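Local coordinates for protein Dye type peroxidase A (Streptomyces lividans 1326, PDB 6GZW) that probably uses its haem group and hydrogen peroxide to oxidise dyes and other substrates, as a dye-decolourising peroxidase, at residues Arg51-Thr56 / Gln146-Ala151; Ser68-Val73 / Ala138-Arg143; Arg176-Gln181 / Pro303-Asp308; Ala297-Arg302 / Leu320-Trp325. All coordinates share one frame; numbering follows the deposited sequence.

Contact 1 (Arg51-Thr56 / Gln146-Ala151); sequences RRWSDT and QRDAGA
Two helices of the N-terminal ferredoxin-like half, with its beta-alpha-beta-beta-alpha-beta order, meet here: 51-56 belongs to helix 43-61, and 146-151 lies at the C-terminal part of helix 135-149. The side-chain-to-backbone hydrogen bonds come from R52. Its chain bends at chi3 (-60°) and presents the guanidinium side-on to a single backbone oxygen, with R52 NE 2.8 Å and R52 NH2 2.9 Å from D148 O. NE sits on a lone pair of that carbonyl, whereas NH2 comes nearly along the C=O axis; two N-H groups thus grip one oxygen. A long cation suits this place, because the carbonyl end of a helix would probably attract positive charge.

Packing is the work of W53. Its CD1 lies 3.4 Å from D148 CB as the two side chains run antiparallel alongside each other, ring and carboxylate planes 38° apart. The indole N-H goes to I145 O, and the W53 side chain also packs on L126 and V128 of strand 126-132. A hydroxyl-carboxylate bond completes the contact. T56, with its short hydroxyl, meets D148 tip to tip, T56 OG1 giving its proton to the syn lone pair of D148 OD2 at 2.7 Å.

Contact 2 (Ser68-Val73 / Ala138-Arg143); sequences SRDTDV and AFHALR
H140 is the hub of the tight part of this contact, reaching from helix 135-149 into the loop 68-73. With CG anti to its backbone N (chi1 170°), the imidazole projects outward and H140 NE2 donates to D70 OD1 at 2.7 Å. That oxygen lies in the ring plane, but the ring nitrogen stands above the carboxylate plane; the carboxylate would probably favour a positively charged ring. D70 OD1 also accepts from A66 N, while D70 OD2 accepts from D72 N at 2.9 Å in an Asx turn. Overlapping it, T71 OG1 takes V73 N in an ST turn, and lies 3.4 Å from H140 CD2 at the ring edge. An alanine at D70 would lose both oxygens, and would probably loosen the turn and leave the imidazole N-H and A66 N without this acceptor.

V73 packs more loosely: its CB is 4.1 Å from H140 CB, and its CG1 only brushes the edge of F139. Further out, S68 and R69 are exposed and do not touch the helix. R143 forms salt bridges with D231 and E234 of the second subunit. L60 of helix 43-61 packs on H140, and strands 29-37 and 126-132 lie under A138, A141 and L142.

Contact 3 (Arg176-Gln181 / Pro303-Asp308); sequences RNLMGQ and PFSYHD. With HEM (protoporphyrin IX containing Fe), chain C.
R176 opens the segment by folding back over it: R176 NH1 donates to G180 O at 2.8 Å, while R176 O is hydrogen-bonded to a water that also bonds to S305 OG. N177 follows, its CG in the crowded position between backbone N and carbonyl carbon (chi1 64°), so that the amide curls over its own turn. N177 OD1 accepts from Q181 N and, weakly, from M179 N; N177 ND2 donates to an in-plane lone pair of Q181 OE1 at 3.0 Å and also to D183. A leucine at N177 would lose these amide bonds and would probably let the turn and the Q181 side chain drift from the haem edge.

L178 makes the direct touch with strand 300-310: L178 CG lies 3.9 Å from S305 CB, and L178 CD1 packs 3.3 Å from Y306 O. A second water accepts from L178 N at 2.9 Å and reaches S305 OG, so the small serine bridges loop and strand through two waters. M179 extends to the porphyrin, its SD 3.8 Å from HEM CMB. G180 ends the type I turn begun at N177 with positive phi (83°), easy for a residue without a side chain. Last comes Q181, whose CB sits 3.6 Å from HEM CMA. G180, D183 and G184 fit the GxxDG motif of dye-decolourising peroxidases, here lining the haem pocket.

Contact 4 (Ala297-Arg302 / Leu320-Trp325); sequences AAMVRR and LLFVCW. With HEM (protoporphyrin IX containing Fe), chain C.
An antiparallel beta hairpin, strands 300-310 and 316-326 of the large sheet, sets R301, F322, M299 and L320 against the haem. R301 is the polar one. Its chain bends at chi3 (-64°), laying one face of the guanidinium over HEM C4D while NH1 and NH2 both donate, each at 2.8 Å, to HEM O2A, which lies in the guanidinium plane. R301 NH1 also bonds, at 3.0 Å, the water that ligates HEM FE at 2.0 Å, and pairs with D183; such a charge would probably polarise the bound water. An arginine can spread its N-H groups over propionate, water and D183, although NH1 has three acceptors for two protons, so at least one is shared. F322 supplies a flat apolar surface, its CZ 3.3 Å from HEM C3C and its ring face beneath the methyl CMC. M299 has SD at the phenyl edge and 3.9 Å from HEM CAC, its flexible thioether also lying against C324 CB.

What positions these groups is the backbone. V300 and W325 form a hydrogen-bonded pair, and R301 faces C324 in the next, non-hydrogen-bonded pair. Beyond it, R302 N donates to V323 O at 2.9 Å, nearly along the C=O axis. On the W325 side, R302 NE bonds T24 O, a water receives R302 NH1 and donates to R302 O, and W325 NE1 points its N-H at the same water, 3.2 Å away.

How the contacts relate
Contacts 1 and 2 share helix 135-149 in the N-terminal half, contact 2 nested within the chain loop that contact 1 closes; both are buried yet more than 20 Å from the chain's centre and rely on charged and hydroxyl groups. Contacts 3 and 4 share strand 300-310 in the C-terminal half, and contact 4, about 6 Å from that centre, is the closest to it. They touch directly, F304 O lying 2.6 Å from L321 N, and both line the haem. Contact 3 joins loop to strand through L178 packing and two waters; contact 4 joins strands by backbone bonds. Across the dimer, F139 of contact 2 packs on L178 and H307 of the second subunit's contact 3.

Contact 1 (Arg51-Thr56 / Gln146-Ala151)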
# COMPACT_ATOMS: atom_id res chain seq x y z
N ARG A 51 -2.86 27.37 -7.25
CA ARG A 51 -1.81 28.06 -6.47
C ARG A 51 -1.48 27.35 -5.16
O ARG A 51 -0.30 27.10 -4.85
CB ARG A 51 -2.17 29.54 -6.17
CG ARG A 51 -1.70 30.51 -7.23
CD ARG A 51 -1.80 32.00 -6.84
NE ARG A 51 -3.16 32.49 -6.52
CZ ARG A 51 -4.19 32.67 -7.37
NH1 ARG A 51 -4.11 32.39 -8.67
NH2 ARG A 51 -5.35 33.14 -6.90
N ARG A 52 -2.52 27.02 -4.38
CA ARG A 52 -2.34 26.31 -3.11
C ARG A 52 -1.65 24.98 -3.39
O ARG A 52 -0.65 24.64 -2.75
CB ARG A 52 -3.68 26.01 -2.41
CG ARG A 52 -4.27 27.17 -1.66
CD ARG A 52 -5.37 26.76 -0.69
NE ARG A 52 -6.55 26.09 -1.25
CZ ARG A 52 -7.54 26.68 -1.94
NH1 ARG A 52 -7.50 27.99 -2.26
NH2 ARG A 52 -8.58 25.95 -2.31
N TRP A 53 -2.21 24.24 -4.33
CA TRP A 53 -1.71 22.90 -4.61
C TRP A 53 -0.25 22.94 -5.06
O TRP A 53 0.54 22.11 -4.63
CB TRP A 53 -2.54 22.21 -5.70
CG TRP A 53 -3.74 21.49 -5.23
CD1 TRP A 53 -4.10 21.18 -3.94
CD2 TRP A 53 -4.73 20.90 -6.06
NE1 TRP A 53 -5.27 20.47 -3.93
CE2 TRP A 53 -5.69 20.28 -5.21
CE3 TRP A 53 -4.94 20.87 -7.44
CZ2 TRP A 53 -6.80 19.61 -5.71
CZ3 TRP A 53 -6.05 20.21 -7.92
CH2 TRP A 53 -6.94 19.57 -7.06
N SER A 54 0.08 23.91 -5.91
CA SER A 54 1.46 24.04 -6.40
C SER A 54 2.44 24.38 -5.29
O SER A 54 3.52 23.85 -5.24
CB SER A 54 1.55 25.08 -7.52
OG SER A 54 0.73 24.75 -8.64
N ASP A 55 2.06 25.28 -4.37
CA ASP A 55 2.89 25.60 -3.23
C ASP A 55 3.10 24.40 -2.28
O ASP A 55 4.20 24.13 -1.82
CB ASP A 55 2.28 26.79 -2.48
CG ASP A 55 3.15 27.27 -1.31
OD1 ASP A 55 4.24 27.80 -1.56
OD2 ASP A 55 2.73 27.11 -0.15
N THR A 56 2.03 23.64 -2.05
CA THR A 56 2.09 22.39 -1.27
C THR A 56 3.03 21.39 -1.97
O THR A 56 3.90 20.83 -1.33
CB THR A 56 0.67 21.82 -1.05
OG1 THR A 56 -0.04 22.76 -0.24
CG2 THR A 56 0.66 20.43 -0.37
N GLN A 146 -5.50 16.88 -0.60
CA GLN A 146 -6.94 16.78 -0.41
C GLN A 146 -7.52 17.86 0.51
O GLN A 146 -8.59 18.38 0.23
CB GLN A 146 -7.32 15.37 0.06
CG GLN A 146 -8.80 15.18 0.43
CD GLN A 146 -9.01 15.14 1.93
OE1 GLN A 146 -8.11 14.74 2.68
NE2 GLN A 146 -10.18 15.56 2.38
N ARG A 147 -6.80 18.18 1.58
CA ARG A 147 -7.20 19.25 2.49
C ARG A 147 -7.06 20.66 1.90
O ARG A 147 -7.82 21.57 2.29
CB ARG A 147 -6.41 19.14 3.80
CG ARG A 147 -6.80 17.94 4.63
CD ARG A 147 -8.04 18.20 5.44
NE ARG A 147 -7.74 19.00 6.62
CZ ARG A 147 -8.66 19.40 7.50
NH1 ARG A 147 -9.95 19.10 7.32
NH2 ARG A 147 -8.30 20.12 8.56
N ASP A 148 -6.14 20.86 0.95
CA ASP A 148 -6.10 22.13 0.18
C ASP A 148 -7.35 22.37 -0.66
O ASP A 148 -7.69 23.54 -0.94
CB ASP A 148 -4.94 22.16 -0.82
CG ASP A 148 -3.61 22.49 -0.20
OD1 ASP A 148 -3.53 22.98 0.94
OD2 ASP A 148 -2.61 22.26 -0.91
N ALA A 149 -8.01 21.30 -1.09
CA ALA A 149 -9.26 21.44 -1.88
C ALA A 149 -10.33 22.24 -1.12
O ALA A 149 -11.04 23.03 -1.72
CB ALA A 149 -9.79 20.10 -2.31
N GLY A 150 -10.40 22.06 0.19
CA GLY A 150 -11.33 22.82 1.03
C GLY A 150 -12.74 22.88 0.49
O GLY A 150 -13.28 21.87 0.02
N ALA A 151 -13.31 24.08 0.50
CA ALA A 151 -14.66 24.33 -0.06
C ALA A 151 -14.71 24.39 -1.60
O ALA A 151 -15.80 24.40 -2.18
CB ALA A 151 -15.24 25.62 0.55

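Contact 2 (Ser68-Val73 / Ala138-Arg143)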
# COMPACT_ATOMS: atom_id res chain seq x y z
N SER A 68 1.66 25.49 6.60
CA SER A 68 0.95 25.72 7.84
C SER A 68 0.11 24.50 8.15
O SER A 68 -0.22 23.73 7.26
CB SER A 68 0.08 26.96 7.74
OG SER A 68 -0.86 26.83 6.71
N ARG A 69 -0.20 24.30 9.42
CA ARG A 69 -1.03 23.17 9.85
C ARG A 69 -0.49 21.81 9.35
O ARG A 69 -1.26 20.92 8.92
CB ARG A 69 -2.51 23.36 9.42
CG ARG A 69 -3.14 24.72 9.79
CD ARG A 69 -3.22 24.99 11.28
NE ARG A 69 -4.13 24.02 11.89
CZ ARG A 69 -4.00 23.46 13.09
NH1 ARG A 69 -3.04 23.80 13.96
NH2 ARG A 69 -4.88 22.54 13.45
N ASP A 70 0.84 21.62 9.40
CA ASP A 70 1.42 20.36 9.00
C ASP A 70 1.09 19.27 10.03
O ASP A 70 1.05 19.55 11.22
CB ASP A 70 2.92 20.44 8.80
CG ASP A 70 3.47 19.21 8.14
OD1 ASP A 70 3.44 19.17 6.90
OD2 ASP A 70 3.94 18.35 8.91
N THR A 71 0.85 18.04 9.57
CA THR A 71 0.40 16.99 10.48
C THR A 71 1.53 16.23 11.16
O THR A 71 1.26 15.40 12.06
CB THR A 71 -0.42 15.95 9.70
OG1 THR A 71 0.43 15.35 8.71
CG2 THR A 71 -1.67 16.61 9.06
N ASP A 72 2.77 16.46 10.75
CA ASP A 72 3.96 15.73 11.20
C ASP A 72 4.06 14.27 10.68
O ASP A 72 5.01 13.59 11.04
CB ASP A 72 4.11 15.71 12.72
CG ASP A 72 4.30 17.09 13.28
OD1 ASP A 72 5.25 17.77 12.86
OD2 ASP A 72 3.55 17.46 14.20
N VAL A 73 3.14 13.83 9.82
CA VAL A 73 3.15 12.43 9.36
C VAL A 73 4.45 12.10 8.58
O VAL A 73 4.96 10.99 8.70
CB VAL A 73 1.88 12.09 8.52
CG1 VAL A 73 1.99 10.73 7.83
CG2 VAL A 73 0.64 12.13 9.39
N ALA A 138 4.08 9.58 1.12
CA ALA A 138 3.02 9.61 0.16
C ALA A 138 1.66 10.00 0.76
O ALA A 138 0.93 10.80 0.20
CB ALA A 138 2.90 8.26 -0.54
N PHE A 139 1.31 9.38 1.88
CA PHE A 139 0.03 9.66 2.53
C PHE A 139 -0.07 11.13 2.96
O PHE A 139 -1.07 11.81 2.72
CB PHE A 139 -0.23 8.78 3.73
CG PHE A 139 -1.57 9.05 4.34
CD1 PHE A 139 -2.71 8.51 3.79
CD2 PHE A 139 -1.71 9.96 5.39
CE1 PHE A 139 -3.98 8.83 4.26
CE2 PHE A 139 -2.97 10.29 5.87
CZ PHE A 139 -4.10 9.71 5.34
N HIS A 140 1.00 11.60 3.56
CA HIS A 140 1.06 13.00 4.00
C HIS A 140 0.79 13.94 2.83
O HIS A 140 0.05 14.90 2.97
CB HIS A 140 2.42 13.27 4.62
CG HIS A 140 2.73 14.70 4.91
ND1 HIS A 140 3.56 15.47 4.12
CD2 HIS A 140 2.39 15.49 5.96
CE1 HIS A 140 3.67 16.68 4.65
NE2 HIS A 140 2.97 16.71 5.77
N ALA A 141 1.36 13.65 1.65
CA ALA A 141 1.07 14.46 0.47
C ALA A 141 -0.37 14.33 -0.03
O ALA A 141 -1.03 15.33 -0.36
CB ALA A 141 2.05 14.12 -0.63
N LEU A 142 -0.90 13.12 -0.08
CA LEU A 142 -2.32 12.93 -0.44
C LEU A 142 -3.25 13.74 0.47
O LEU A 142 -4.14 14.45 0.01
CB LEU A 142 -2.72 11.45 -0.35
CG LEU A 142 -4.21 11.12 -0.51
CD1 LEU A 142 -4.77 11.54 -1.86
CD2 LEU A 142 -4.45 9.66 -0.23
N ARG A 143 -3.03 13.62 1.75
CA ARG A 143 -3.86 14.30 2.71
C ARG A 143 -3.73 15.82 2.59
O ARG A 143 -4.72 16.56 2.68
CB ARG A 143 -3.49 13.81 4.12
CG ARG A 143 -4.32 14.38 5.27
CD ARG A 143 -5.82 14.19 5.10
NE ARG A 143 -6.57 14.65 6.27
CZ ARG A 143 -7.90 14.65 6.40
NH1 ARG A 143 -8.71 14.25 5.44
NH2 ARG A 143 -8.43 15.07 7.55

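Contact 3 (Arg176-Gln181 / Pro303-Asp308)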
# COMPACT_ATOMS: atom_id res chain seq x y z
N ARG A 176 7.91 -5.65 -12.34
CA ARG A 176 6.92 -6.66 -12.64
C ARG A 176 5.54 -6.17 -12.28
O ARG A 176 5.38 -5.21 -11.49
CB ARG A 176 7.25 -7.96 -11.92
CG ARG A 176 8.47 -8.66 -12.50
CD ARG A 176 8.76 -10.00 -11.84
NE ARG A 176 9.98 -10.57 -12.39
CZ ARG A 176 10.04 -11.35 -13.47
NH1 ARG A 176 8.94 -11.80 -14.06
NH2 ARG A 176 11.23 -11.76 -13.89
N ASN A 177 4.52 -6.84 -12.81
CA ASN A 177 3.12 -6.57 -12.48
C ASN A 177 2.52 -7.81 -11.77
O ASN A 177 3.22 -8.82 -11.55
CB ASN A 177 2.35 -6.14 -13.73
CG ASN A 177 2.29 -7.24 -14.77
OD1 ASN A 177 2.26 -8.41 -14.41
ND2 ASN A 177 2.28 -6.87 -16.06
N LEU A 178 1.24 -7.75 -11.43
CA LEU A 178 0.65 -8.82 -10.61
C LEU A 178 0.29 -10.06 -11.44
O LEU A 178 -0.09 -11.07 -10.90
CB LEU A 178 -0.55 -8.29 -9.84
CG LEU A 178 -0.31 -7.12 -8.84
CD1 LEU A 178 -1.61 -6.86 -8.06
CD2 LEU A 178 0.85 -7.48 -7.95
N MET A 179 0.42 -10.00 -12.76
CA MET A 179 0.43 -11.22 -13.59
C MET A 179 1.81 -11.89 -13.61
O MET A 179 1.98 -12.97 -14.25
CB MET A 179 -0.06 -10.87 -15.01
CG MET A 179 -1.58 -10.79 -15.10
SD MET A 179 -2.09 -10.15 -16.70
CE MET A 179 -3.73 -10.84 -16.77
N GLY A 180 2.81 -11.28 -12.98
CA GLY A 180 4.15 -11.85 -12.91
C GLY A 180 5.01 -11.56 -14.13
O GLY A 180 6.13 -12.06 -14.23
N GLN A 181 4.52 -10.70 -15.00
CA GLN A 181 5.26 -10.31 -16.19
C GLN A 181 6.31 -9.23 -15.92
O GLN A 181 6.08 -8.32 -15.12
CB GLN A 181 4.29 -9.80 -17.26
CG GLN A 181 3.29 -10.85 -17.74
CD GLN A 181 1.89 -10.34 -18.06
OE1 GLN A 181 1.58 -9.15 -17.86
NE2 GLN A 181 1.01 -11.25 -18.50
N PRO A 303 2.91 2.93 -14.57
CA PRO A 303 1.78 2.44 -13.78
C PRO A 303 2.07 2.27 -12.30
O PRO A 303 3.23 2.38 -11.88
CB PRO A 303 1.54 1.04 -14.39
CG PRO A 303 2.94 0.57 -14.69
CD PRO A 303 3.60 1.80 -15.25
N PHE A 304 1.03 1.95 -11.58
CA PHE A 304 1.12 1.33 -10.28
C PHE A 304 0.26 0.07 -10.28
O PHE A 304 -0.77 0.03 -10.96
CB PHE A 304 0.60 2.27 -9.19
CG PHE A 304 1.36 3.56 -9.07
CD1 PHE A 304 0.99 4.65 -9.84
CD2 PHE A 304 2.41 3.71 -8.18
CE1 PHE A 304 1.66 5.84 -9.74
CE2 PHE A 304 3.07 4.92 -8.05
CZ PHE A 304 2.71 5.98 -8.86
N SER A 305 0.64 -0.92 -9.49
CA SER A 305 -0.22 -2.09 -9.29
C SER A 305 -1.19 -1.77 -8.12
O SER A 305 -0.96 -0.82 -7.37
CB SER A 305 0.61 -3.35 -9.00
OG SER A 305 1.37 -3.71 -10.15
N TYR A 306 -2.33 -2.46 -8.07
CA TYR A 306 -3.30 -2.29 -6.98
C TYR A 306 -3.85 -3.59 -6.49
O TYR A 306 -3.90 -4.61 -7.22
CB TYR A 306 -4.42 -1.31 -7.35
CG TYR A 306 -5.50 -1.83 -8.31
CD1 TYR A 306 -6.65 -2.46 -7.85
CD2 TYR A 306 -5.37 -1.68 -9.68
CE1 TYR A 306 -7.64 -2.93 -8.71
CE2 TYR A 306 -6.36 -2.15 -10.56
CZ TYR A 306 -7.50 -2.74 -10.08
OH TYR A 306 -8.47 -3.18 -10.95
N HIS A 307 -4.21 -3.57 -5.23
CA HIS A 307 -4.96 -4.62 -4.58
C HIS A 307 -5.78 -4.01 -3.45
O HIS A 307 -5.20 -3.50 -2.50
CB HIS A 307 -4.06 -5.66 -4.03
CG HIS A 307 -4.79 -6.64 -3.18
ND1 HIS A 307 -5.72 -7.52 -3.70
CD2 HIS A 307 -4.80 -6.83 -1.84
CE1 HIS A 307 -6.25 -8.22 -2.72
NE2 HIS A 307 -5.71 -7.82 -1.58
N ASP A 308 -7.10 -4.05 -3.58
CA ASP A 308 -7.99 -3.43 -2.60
C ASP A 308 -8.77 -4.41 -1.75
O ASP A 308 -9.61 -4.02 -0.93
CB ASP A 308 -8.87 -2.42 -3.30
CG ASP A 308 -8.10 -1.17 -3.67
OD1 ASP A 308 -7.55 -0.49 -2.78
OD2 ASP A 308 -8.06 -0.81 -4.84
CHA HEM C . 3.92 -3.89 -23.42
CHB HEM C . 1.37 -6.06 -19.93
CHC HEM C . -2.32 -3.03 -20.84
CHD HEM C . 0.24 -0.88 -24.30
C1A HEM C . 3.55 -4.73 -22.41
C2A HEM C . 4.36 -5.81 -21.92
C3A HEM C . 3.63 -6.41 -20.95
C4A HEM C . 2.38 -5.72 -20.84
CMA HEM C . 4.03 -7.58 -20.08
CAA HEM C . 5.74 -6.22 -22.40
CBA HEM C . 6.93 -5.57 -21.70
CGA HEM C . 7.04 -4.12 -22.02
O1A HEM C . 7.58 -3.70 -23.07
O2A HEM C . 6.54 -3.27 -21.22
C1B HEM C . 0.13 -5.39 -19.86
C2B HEM C . -0.89 -5.68 -18.90
C3B HEM C . -1.94 -4.86 -19.13
C4B HEM C . -1.52 -4.00 -20.29
CMB HEM C . -0.82 -6.76 -17.86
CAB HEM C . -3.20 -4.69 -18.38
CBB HEM C . -3.34 -4.99 -17.10
C1C HEM C . -1.98 -2.21 -21.89
C2C HEM C . -2.82 -1.21 -22.44
C3C HEM C . -2.09 -0.60 -23.45
C4C HEM C . -0.79 -1.22 -23.47
CMC HEM C . -4.23 -0.88 -22.05
CAC HEM C . -2.49 0.46 -24.40
CBC HEM C . -3.73 0.79 -24.79
C1D HEM C . 1.48 -1.53 -24.26
C2D HEM C . 2.57 -1.08 -25.13
C3D HEM C . 3.61 -1.91 -24.90
C4D HEM C . 3.11 -2.87 -23.87
CMD HEM C . 2.56 0.12 -26.08
CAD HEM C . 4.97 -1.85 -25.57
CBD HEM C . 4.98 -2.56 -26.93
CGD HEM C . 6.31 -2.41 -27.59
O1D HEM C . 7.19 -3.31 -27.46
O2D HEM C . 6.55 -1.38 -28.24
NA HEM C . 2.30 -4.75 -21.81
NB HEM C . -0.31 -4.41 -20.66
NC HEM C . -0.80 -2.25 -22.55
ND HEM C . 1.80 -2.66 -23.59
FE HEM C . 0.77 -3.53 -22.20
O HOH W 1 4.03 -3.22 -9.72
O HOH W 2 -0.24 -5.28 -11.75
O HOH W 3 1.42 -2.22 -20.85

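Contact 4 (Ala297-Arg302 / Leu320-Trp325)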
# COMPACT_ATOMS: atom_id res chain seq x y z
N ALA A 297 1.81 5.07 -33.50
CA ALA A 297 1.18 5.37 -32.20
C ALA A 297 2.04 4.85 -31.03
O ALA A 297 2.56 3.73 -31.08
CB ALA A 297 -0.20 4.78 -32.14
N ALA A 298 2.22 5.70 -30.02
CA ALA A 298 3.18 5.42 -28.96
C ALA A 298 2.77 6.16 -27.71
O ALA A 298 2.00 7.12 -27.76
CB ALA A 298 4.59 5.85 -29.36
N MET A 299 3.27 5.66 -26.58
CA MET A 299 2.97 6.27 -25.29
C MET A 299 4.04 5.88 -24.30
O MET A 299 4.65 4.84 -24.43
CB MET A 299 1.58 5.80 -24.81
CG MET A 299 1.52 4.32 -24.41
SD MET A 299 -0.10 3.58 -24.59
CE MET A 299 -0.08 3.45 -26.37
N VAL A 300 4.24 6.71 -23.28
CA VAL A 300 4.99 6.32 -22.08
C VAL A 300 4.00 5.67 -21.13
O VAL A 300 2.86 6.11 -21.00
CB VAL A 300 5.73 7.51 -21.44
CG1 VAL A 300 6.05 7.29 -19.96
CG2 VAL A 300 7.02 7.80 -22.22
N ARG A 301 4.42 4.55 -20.56
CA ARG A 301 3.63 3.81 -19.56
C ARG A 301 4.35 3.93 -18.22
O ARG A 301 5.54 3.72 -18.13
CB ARG A 301 3.51 2.34 -19.98
CG ARG A 301 2.63 2.16 -21.21
CD ARG A 301 2.65 0.74 -21.73
NE ARG A 301 4.00 0.42 -22.19
CZ ARG A 301 4.75 -0.61 -21.79
NH1 ARG A 301 4.34 -1.51 -20.89
NH2 ARG A 301 5.96 -0.75 -22.34
N ARG A 302 3.61 4.30 -17.17
CA ARG A 302 4.20 4.55 -15.88
C ARG A 302 3.14 4.23 -14.81
O ARG A 302 2.56 5.14 -14.21
CB ARG A 302 4.69 6.00 -15.80
CG ARG A 302 5.54 6.35 -14.61
CD ARG A 302 5.96 7.82 -14.57
NE ARG A 302 6.65 8.07 -13.33
CZ ARG A 302 6.07 8.31 -12.16
NH1 ARG A 302 4.74 8.37 -12.04
NH2 ARG A 302 6.84 8.50 -11.10
N LEU A 320 -3.90 -3.43 -12.32
CA LEU A 320 -2.94 -2.38 -12.72
C LEU A 320 -3.65 -1.06 -12.86
O LEU A 320 -4.69 -0.99 -13.53
CB LEU A 320 -2.34 -2.76 -14.07
CG LEU A 320 -1.10 -1.97 -14.52
CD1 LEU A 320 0.11 -2.32 -13.71
CD2 LEU A 320 -0.86 -2.25 -16.00
N LEU A 321 -3.12 -0.02 -12.19
CA LEU A 321 -3.50 1.35 -12.50
C LEU A 321 -2.62 1.74 -13.65
O LEU A 321 -1.44 2.12 -13.48
CB LEU A 321 -3.33 2.30 -11.32
CG LEU A 321 -4.01 1.88 -10.01
CD1 LEU A 321 -3.71 2.88 -8.91
CD2 LEU A 321 -5.52 1.73 -10.19
N PHE A 322 -3.15 1.53 -14.84
CA PHE A 322 -2.46 1.82 -16.09
C PHE A 322 -2.50 3.34 -16.25
O PHE A 322 -3.56 3.93 -16.20
CB PHE A 322 -3.19 1.10 -17.22
CG PHE A 322 -2.55 1.28 -18.57
CD1 PHE A 322 -1.53 0.43 -18.99
CD2 PHE A 322 -2.96 2.28 -19.42
CE1 PHE A 322 -0.93 0.56 -20.25
CE2 PHE A 322 -2.38 2.43 -20.67
CZ PHE A 322 -1.36 1.56 -21.08
N VAL A 323 -1.33 3.94 -16.41
CA VAL A 323 -1.19 5.39 -16.55
C VAL A 323 -0.26 5.65 -17.71
O VAL A 323 0.93 5.33 -17.64
CB VAL A 323 -0.61 6.03 -15.28
CG1 VAL A 323 -0.61 7.54 -15.41
CG2 VAL A 323 -1.42 5.63 -14.07
N CYS A 324 -0.78 6.17 -18.82
CA CYS A 324 0.05 6.39 -20.00
C CYS A 324 0.01 7.85 -20.40
O CYS A 324 -0.97 8.56 -20.15
CB CYS A 324 -0.35 5.52 -21.21
SG CYS A 324 -2.01 5.82 -21.86
N TRP A 325 1.09 8.24 -21.08
CA TRP A 325 1.41 9.62 -21.38
C TRP A 325 1.69 9.73 -22.89
O TRP A 325 2.43 8.91 -23.43
CB TRP A 325 2.65 10.01 -20.57
CG TRP A 325 2.43 10.00 -19.08
CD1 TRP A 325 2.74 9.00 -18.19
CD2 TRP A 325 1.89 11.07 -18.32
NE1 TRP A 325 2.40 9.39 -16.91
CE2 TRP A 325 1.88 10.66 -16.97
CE3 TRP A 325 1.39 12.33 -18.66
CZ2 TRP A 325 1.39 11.49 -15.96
CZ3 TRP A 325 0.92 13.16 -17.65
CH2 TRP A 325 0.90 12.71 -16.33
CHA HEM C . 3.92 -3.89 -23.42
CHB HEM C . 1.37 -6.06 -19.93
CHC HEM C . -2.32 -3.03 -20.84
CHD HEM C . 0.24 -0.88 -24.30
C1A HEM C . 3.55 -4.73 -22.41
C2A HEM C . 4.36 -5.81 -21.92
C3A HEM C . 3.63 -6.41 -20.95
C4A HEM C . 2.38 -5.72 -20.84
CMA HEM C . 4.03 -7.58 -20.08
CAA HEM C . 5.74 -6.22 -22.40
CBA HEM C . 6.93 -5.57 -21.70
CGA HEM C . 7.04 -4.12 -22.02
O1A HEM C . 7.58 -3.70 -23.07
O2A HEM C . 6.54 -3.27 -21.22
C1B HEM C . 0.13 -5.39 -19.86
C2B HEM C . -0.89 -5.68 -18.90
C3B HEM C . -1.94 -4.86 -19.13
C4B HEM C . -1.52 -4.00 -20.29
CMB HEM C . -0.82 -6.76 -17.86
CAB HEM C . -3.20 -4.69 -18.38
CBB HEM C . -3.34 -4.99 -17.10
C1C HEM C . -1.98 -2.21 -21.89
C2C HEM C . -2.82 -1.21 -22.44
C3C HEM C . -2.09 -0.60 -23.45
C4C HEM C . -0.79 -1.22 -23.47
CMC HEM C . -4.23 -0.88 -22.05
CAC HEM C . -2.49 0.46 -24.40
CBC HEM C . -3.73 0.79 -24.79
C1D HEM C . 1.48 -1.53 -24.26
C2D HEM C . 2.57 -1.08 -25.13
C3D HEM C . 3.61 -1.91 -24.90
C4D HEM C . 3.11 -2.87 -23.87
CMD HEM C . 2.56 0.12 -26.08
CAD HEM C . 4.97 -1.85 -25.57
CBD HEM C . 4.98 -2.56 -26.93
CGD HEM C . 6.31 -2.41 -27.59
O1D HEM C . 7.19 -3.31 -27.46
O2D HEM C . 6.55 -1.38 -28.24
NA HEM C . 2.30 -4.75 -21.81
NB HEM C . -0.31 -4.41 -20.66
NC HEM C . -0.80 -2.25 -22.55
ND HEM C . 1.80 -2.66 -23.59
FE HEM C . 0.77 -3.53 -22.20
O HOH W 3 1.42 -2.22 -20.85
O HOH W 4 2.59 7.94 -14.11